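Oxysterol-binding protein homolog 1 (Saccharomyces cerevisiae, PDB 5H28) carries sterols and other lipids between membranes, its ankyrin repeats, the part described here, targeting it to the nucleus-vacuole junction by binding NVJ1. Local coordinates at residues L45-I57 / N87-I101. Residues are numbered along the deposited sequence; the frame is centred on the assembly and turned at random.
Sequences LHYAVQVAPMAVI and NTPLHIAAYQSRGDI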
loop_
_atom_site.group_PDB
_atom_site.type_symbol
_atom_site.label_atom_id
_atom_site.label_comp_id
_atom_site.label_asym_id
_atom_site.label_seq_id
_atom_site.Cartn_x
_atom_site.Cartn_y
_atom_site.Cartn_z
ATOM N N LEU A 45 12.567 9.551 12.202
ATOM C CA LEU A 45 11.200 9.293 12.634
ATOM C C LEU A 45 11.163 8.151 13.652
ATOM O O LEU A 45 10.362 8.182 14.587
ATOM C CB LEU A 45 10.297 8.986 11.436
ATOM C CG LEU A 45 8.802 8.875 11.757
ATOM C CD1 LEU A 45 8.330 10.128 12.485
ATOM C CD2 LEU A 45 8.022 8.681 10.463
ATOM N N HIS A 46 12.028 7.152 13.478
ATOM C CA HIS A 46 12.092 6.044 14.430
ATOM C C HIS A 46 12.481 6.602 15.793
ATOM O O HIS A 46 11.850 6.307 16.808
ATOM C CB HIS A 46 13.163 5.021 14.029
ATOM C CG HIS A 46 12.743 4.080 12.945
ATOM N ND1 HIS A 46 12.616 4.463 11.627
ATOM C CD2 HIS A 46 12.452 2.758 12.981
ATOM C CE1 HIS A 46 12.268 3.417 10.900
ATOM N NE2 HIS A 46 12.161 2.369 11.698
ATOM N N TYR A 47 13.539 7.405 15.811
ATOM C CA TYR A 47 14.011 7.972 17.063
ATOM C C TYR A 47 13.003 8.925 17.688
ATOM O O TYR A 47 12.881 8.985 18.907
ATOM C CB TYR A 47 15.357 8.677 16.853
ATOM C CG TYR A 47 16.466 7.730 16.446
ATOM C CD1 TYR A 47 16.670 6.534 17.132
ATOM C CD2 TYR A 47 17.307 8.025 15.376
ATOM C CE1 TYR A 47 17.680 5.652 16.761
ATOM C CE2 TYR A 47 18.324 7.145 14.994
ATOM C CZ TYR A 47 18.501 5.964 15.693
ATOM O OH TYR A 47 19.497 5.085 15.324
ATOM N N ALA A 48 12.274 9.662 16.858
ATOM C CA ALA A 48 11.282 10.593 17.377
ATOM C C ALA A 48 10.149 9.825 18.040
ATOM O O ALA A 48 9.653 10.230 19.088
ATOM C CB ALA A 48 10.743 11.463 16.260
ATOM N N VAL A 49 9.735 8.719 17.429
ATOM C CA VAL A 49 8.668 7.907 18.000
ATOM C C VAL A 49 9.093 7.381 19.371
ATOM O O VAL A 49 8.264 7.202 20.264
ATOM C CB VAL A 49 8.318 6.715 17.075
ATOM C CG1 VAL A 49 7.444 5.705 17.810
ATOM C CG2 VAL A 49 7.600 7.224 15.841
ATOM N N GLN A 50 10.388 7.159 19.549
ATOM C CA GLN A 50 10.878 6.644 20.817
ATOM C C GLN A 50 11.031 7.667 21.935
ATOM O O GLN A 50 10.845 7.330 23.103
ATOM C CB GLN A 50 12.222 5.937 20.619
ATOM C CG GLN A 50 12.150 4.706 19.743
ATOM C CD GLN A 50 13.421 3.887 19.792
ATOM O OE1 GLN A 50 14.511 4.387 19.512
ATOM N NE2 GLN A 50 13.286 2.615 20.149
ATOM N N VAL A 51 11.349 8.914 21.595
ATOM C CA VAL A 51 11.589 9.905 22.642
ATOM C C VAL A 51 10.885 11.257 22.592
ATOM O O VAL A 51 10.793 11.936 23.618
ATOM C CB VAL A 51 13.110 10.215 22.749
ATOM C CG1 VAL A 51 13.911 8.925 22.764
ATOM C CG2 VAL A 51 13.554 11.108 21.589
ATOM N N ALA A 52 10.377 11.649 21.430
ATOM C CA ALA A 52 9.771 12.969 21.280
ATOM C C ALA A 52 8.275 13.123 21.529
ATOM O O ALA A 52 7.517 12.159 21.460
ATOM C CB ALA A 52 10.109 13.515 19.888
ATOM N N PRO A 53 7.839 14.359 21.835
ATOM C CA PRO A 53 6.429 14.665 22.087
ATOM C C PRO A 53 5.658 14.567 20.773
ATOM O O PRO A 53 6.234 14.701 19.692
ATOM C CB PRO A 53 6.468 16.103 22.603
ATOM C CG PRO A 53 7.829 16.222 23.205
ATOM C CD PRO A 53 8.689 15.504 22.195
ATOM N N MET A 54 4.357 14.332 20.875
ATOM C CA MET A 54 3.498 14.226 19.705
ATOM C C MET A 54 3.649 15.419 18.760
ATOM O O MET A 54 3.678 15.254 17.538
ATOM C CB MET A 54 2.038 14.104 20.155
ATOM C CG MET A 54 1.011 14.287 19.044
ATOM S SD MET A 54 1.069 13.001 17.795
ATOM C CE MET A 54 -0.412 12.071 18.206
ATOM N N ALA A 55 3.737 16.620 19.326
ATOM C CA ALA A 55 3.870 17.829 18.520
ATOM C C ALA A 55 5.061 17.747 17.570
ATOM O O ALA A 55 4.964 18.134 16.404
ATOM C CB ALA A 55 4.005 19.051 19.426
ATOM N N VAL A 56 6.182 17.237 18.073
ATOM C CA VAL A 56 7.391 17.108 17.268
ATOM C C VAL A 56 7.226 16.043 16.188
ATOM O O VAL A 56 7.615 16.247 15.038
ATOM C CB VAL A 56 8.604 16.772 18.158
ATOM C CG1 VAL A 56 9.821 16.443 17.301
ATOM C CG2 VAL A 56 8.907 17.961 19.061
ATOM N N ILE A 57 6.656 14.903 16.556
ATOM C CA ILE A 57 6.436 13.841 15.586
ATOM C C ILE A 57 5.547 14.351 14.452
ATOM O O ILE A 57 5.814 14.097 13.272
ATOM C CB ILE A 57 5.801 12.616 16.271
ATOM C CG1 ILE A 57 6.836 11.999 17.216
ATOM C CG2 ILE A 57 5.315 11.605 15.231
ATOM C CD1 ILE A 57 6.265 11.033 18.208
ATOM N N ASN A 87 11.959 -3.123 11.247
ATOM C CA ASN A 87 10.881 -2.371 11.885
ATOM C C ASN A 87 10.673 -0.992 11.284
ATOM O O ASN A 87 11.627 -0.299 10.938
ATOM C CB ASN A 87 11.138 -2.192 13.383
ATOM C CG ASN A 87 10.961 -3.473 14.162
ATOM O OD1 ASN A 87 10.027 -4.232 13.921
ATOM N ND2 ASN A 87 11.857 -3.713 15.119
ATOM N N THR A 88 9.406 -0.604 11.190
ATOM C CA THR A 88 9.014 0.705 10.678
ATOM C C THR A 88 8.666 1.544 11.902
ATOM O O THR A 88 8.610 1.025 13.016
ATOM C CB THR A 88 7.737 0.615 9.835
ATOM O OG1 THR A 88 6.658 0.165 10.670
ATOM C CG2 THR A 88 7.917 -0.352 8.682
ATOM N N PRO A 89 8.441 2.854 11.712
ATOM C CA PRO A 89 8.089 3.695 12.856
ATOM C C PRO A 89 6.813 3.181 13.526
ATOM O O PRO A 89 6.667 3.271 14.744
ATOM C CB PRO A 89 7.910 5.069 12.219
ATOM C CG PRO A 89 8.973 5.049 11.148
ATOM C CD PRO A 89 8.775 3.678 10.537
ATOM N N LEU A 90 5.902 2.636 12.723
ATOM C CA LEU A 90 4.647 2.099 13.245
ATOM C C LEU A 90 4.917 0.895 14.150
ATOM O O LEU A 90 4.253 0.730 15.171
ATOM C CB LEU A 90 3.720 1.700 12.094
ATOM C CG LEU A 90 2.309 1.241 12.476
ATOM C CD1 LEU A 90 1.532 2.380 13.129
ATOM C CD2 LEU A 90 1.588 0.755 11.225
ATOM N N HIS A 91 5.886 0.055 13.782
ATOM C CA HIS A 91 6.230 -1.101 14.614
ATOM C C HIS A 91 6.726 -0.615 15.971
ATOM O O HIS A 91 6.356 -1.153 17.016
ATOM C CB HIS A 91 7.365 -1.929 14.003
ATOM C CG HIS A 91 6.947 -2.843 12.894
ATOM N ND1 HIS A 91 6.869 -2.432 11.582
ATOM C CD2 HIS A 91 6.654 -4.166 12.892
ATOM C CE1 HIS A 91 6.554 -3.464 10.818
ATOM N NE2 HIS A 91 6.419 -4.528 11.588
ATOM N N ILE A 92 7.585 0.398 15.940
ATOM C CA ILE A 92 8.154 0.951 17.158
ATOM C C ILE A 92 7.079 1.599 18.025
ATOM O O ILE A 92 7.049 1.404 19.239
ATOM C CB ILE A 92 9.260 1.993 16.823
ATOM C CG1 ILE A 92 10.345 1.350 15.947
ATOM C CG2 ILE A 92 9.856 2.559 18.104
ATOM C CD1 ILE A 92 11.050 0.151 16.555
ATOM N N ALA A 93 6.193 2.366 17.399
ATOM C CA ALA A 93 5.129 3.034 18.134
ATOM C C ALA A 93 4.188 2.031 18.792
ATOM O O ALA A 93 3.765 2.222 19.931
ATOM C CB ALA A 93 4.351 3.952 17.201
ATOM N N ALA A 94 3.853 0.969 18.067
ATOM C CA ALA A 94 2.960 -0.059 18.586
ATOM C C ALA A 94 3.595 -0.778 19.771
ATOM O O ALA A 94 2.961 -0.971 20.807
ATOM C CB ALA A 94 2.623 -1.060 17.488
ATOM N N TYR A 95 4.852 -1.170 19.623
ATOM C CA TYR A 95 5.523 -1.871 20.703
ATOM C C TYR A 95 5.683 -1.007 21.952
ATOM O O TYR A 95 5.535 -1.497 23.075
ATOM C CB TYR A 95 6.901 -2.360 20.258
ATOM C CG TYR A 95 7.620 -3.105 21.354
ATOM C CD1 TYR A 95 7.166 -4.352 21.785
ATOM C CD2 TYR A 95 8.702 -2.531 22.018
ATOM C CE1 TYR A 95 7.767 -5.006 22.855
ATOM C CE2 TYR A 95 9.311 -3.176 23.087
ATOM C CZ TYR A 95 8.837 -4.410 23.502
ATOM O OH TYR A 95 9.428 -5.037 24.571
ATOM N N GLN A 96 5.979 0.275 21.754
ATOM C CA GLN A 96 6.192 1.186 22.872
ATOM C C GLN A 96 4.889 1.758 23.437
ATOM O O GLN A 96 4.903 2.687 24.247
ATOM C CB GLN A 96 7.134 2.312 22.440
ATOM C CG GLN A 96 7.995 2.863 23.561
ATOM C CD GLN A 96 9.026 3.856 23.061
ATOM O OE1 GLN A 96 9.851 3.532 22.205
ATOM N NE2 GLN A 96 8.984 5.070 23.593
ATOM N N SER A 97 3.770 1.199 22.994
ATOM C CA SER A 97 2.448 1.604 23.456
ATOM C C SER A 97 2.103 3.081 23.304
ATOM O O SER A 97 1.468 3.669 24.183
ATOM C CB SER A 97 2.262 1.186 24.916
ATOM O OG SER A 97 2.392 -0.220 25.053
ATOM N N ARG A 98 2.511 3.686 22.193
ATOM C CA ARG A 98 2.187 5.086 21.956
ATOM C C ARG A 98 0.998 5.085 21.001
ATOM O O ARG A 98 1.142 5.233 19.786
ATOM C CB ARG A 98 3.391 5.831 21.374
ATOM C CG ARG A 98 4.580 5.869 22.336
ATOM C CD ARG A 98 5.604 6.932 21.956
ATOM N NE ARG A 98 5.073 8.277 22.161
ATOM C CZ ARG A 98 5.745 9.400 21.924
ATOM N NH1 ARG A 98 6.994 9.358 21.470
ATOM N NH2 ARG A 98 5.162 10.573 22.140
ATOM N N GLY A 99 -0.182 4.892 21.589
ATOM C CA GLY A 99 -1.420 4.812 20.835
ATOM C C GLY A 99 -1.751 6.005 19.967
ATOM O O GLY A 99 -2.295 5.843 18.872
ATOM N N ASP A 100 -1.441 7.203 20.448
ATOM C CA ASP A 100 -1.723 8.397 19.669
ATOM C C ASP A 100 -0.847 8.475 18.422
ATOM O O ASP A 100 -1.301 8.923 17.372
ATOM C CB ASP A 100 -1.588 9.657 20.543
ATOM C CG ASP A 100 -0.236 9.779 21.225
ATOM O OD1 ASP A 100 0.479 8.764 21.385
ATOM O OD2 ASP A 100 0.105 10.910 21.630
ATOM N N ILE A 101 0.397 8.013 18.524
ATOM C CA ILE A 101 1.300 8.026 17.375
ATOM C C ILE A 101 0.828 6.973 16.376
ATOM O O ILE A 101 0.859 7.186 15.162
ATOM C CB ILE A 101 2.749 7.693 17.783
ATOM C CG1 ILE A 101 3.263 8.717 18.791
ATOM C CG2 ILE A 101 3.648 7.677 16.557
ATOM C CD1 ILE A 101 4.692 8.455 19.186
HETATM O O HOH W 1 10.585 1.019 21.364
#
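The His46 imidazole meets the next ankyrin repeat with a face and an edge at once. Pro89 CG lies over one face in a CH-pi contact, 3.9 Å from the ring centroid, while NE2, at the edge, donates to Asn87 O at 2.8 Å. The bond is nearly straight and lies close to the ring plane, although the nitrogen stands above the plane of the carbonyl it reaches. Arg98 offers a second flat group: Ile101 CD1, its exact placement doubtful, lies over one face, and the edge faces the end of helix 44-51 and the turn that follows. Both NH1 and NH2 grip Ala52 O end-on, in plane with the carbonyl; NH1 also donates to Val49 O, 2.8 Å away, approaching from above that carbonyl's plane. A bend at chi3 (69°) turns the otherwise extended chain so that the guanidinium meets these oxygens. Alongside, Gln96 NE2 bonds to Gln50 O at 3.0 Å, and a water donates to Gln96 OE1 and accepts weakly from Gln50 NE2.

Between the polar ends, helices 45-51 and 89-95 run almost parallel, 13° apart. Val49 enters as a knob among Pro89, Ile92, Ala93 and Ile101; with CG1 anti to the backbone N (chi1 167°), that methyl lies 3.6 Å from Ala93 CB. This is the side-by-side stacking of ankyrin repeats, here joining predicted repeats 1 and 2.

A leucine in place of Arg98 would probably leave the carbonyls of Val49 and Ala52 without these donors and the turn less firmly tied to the second repeat. Carbonyls near a helix C-terminus are rich in negative potential, and a guanidinium bound there is likely to offset it. With the His46 and Gln96 bonds, it probably helps set the register around the apolar Val49 knob.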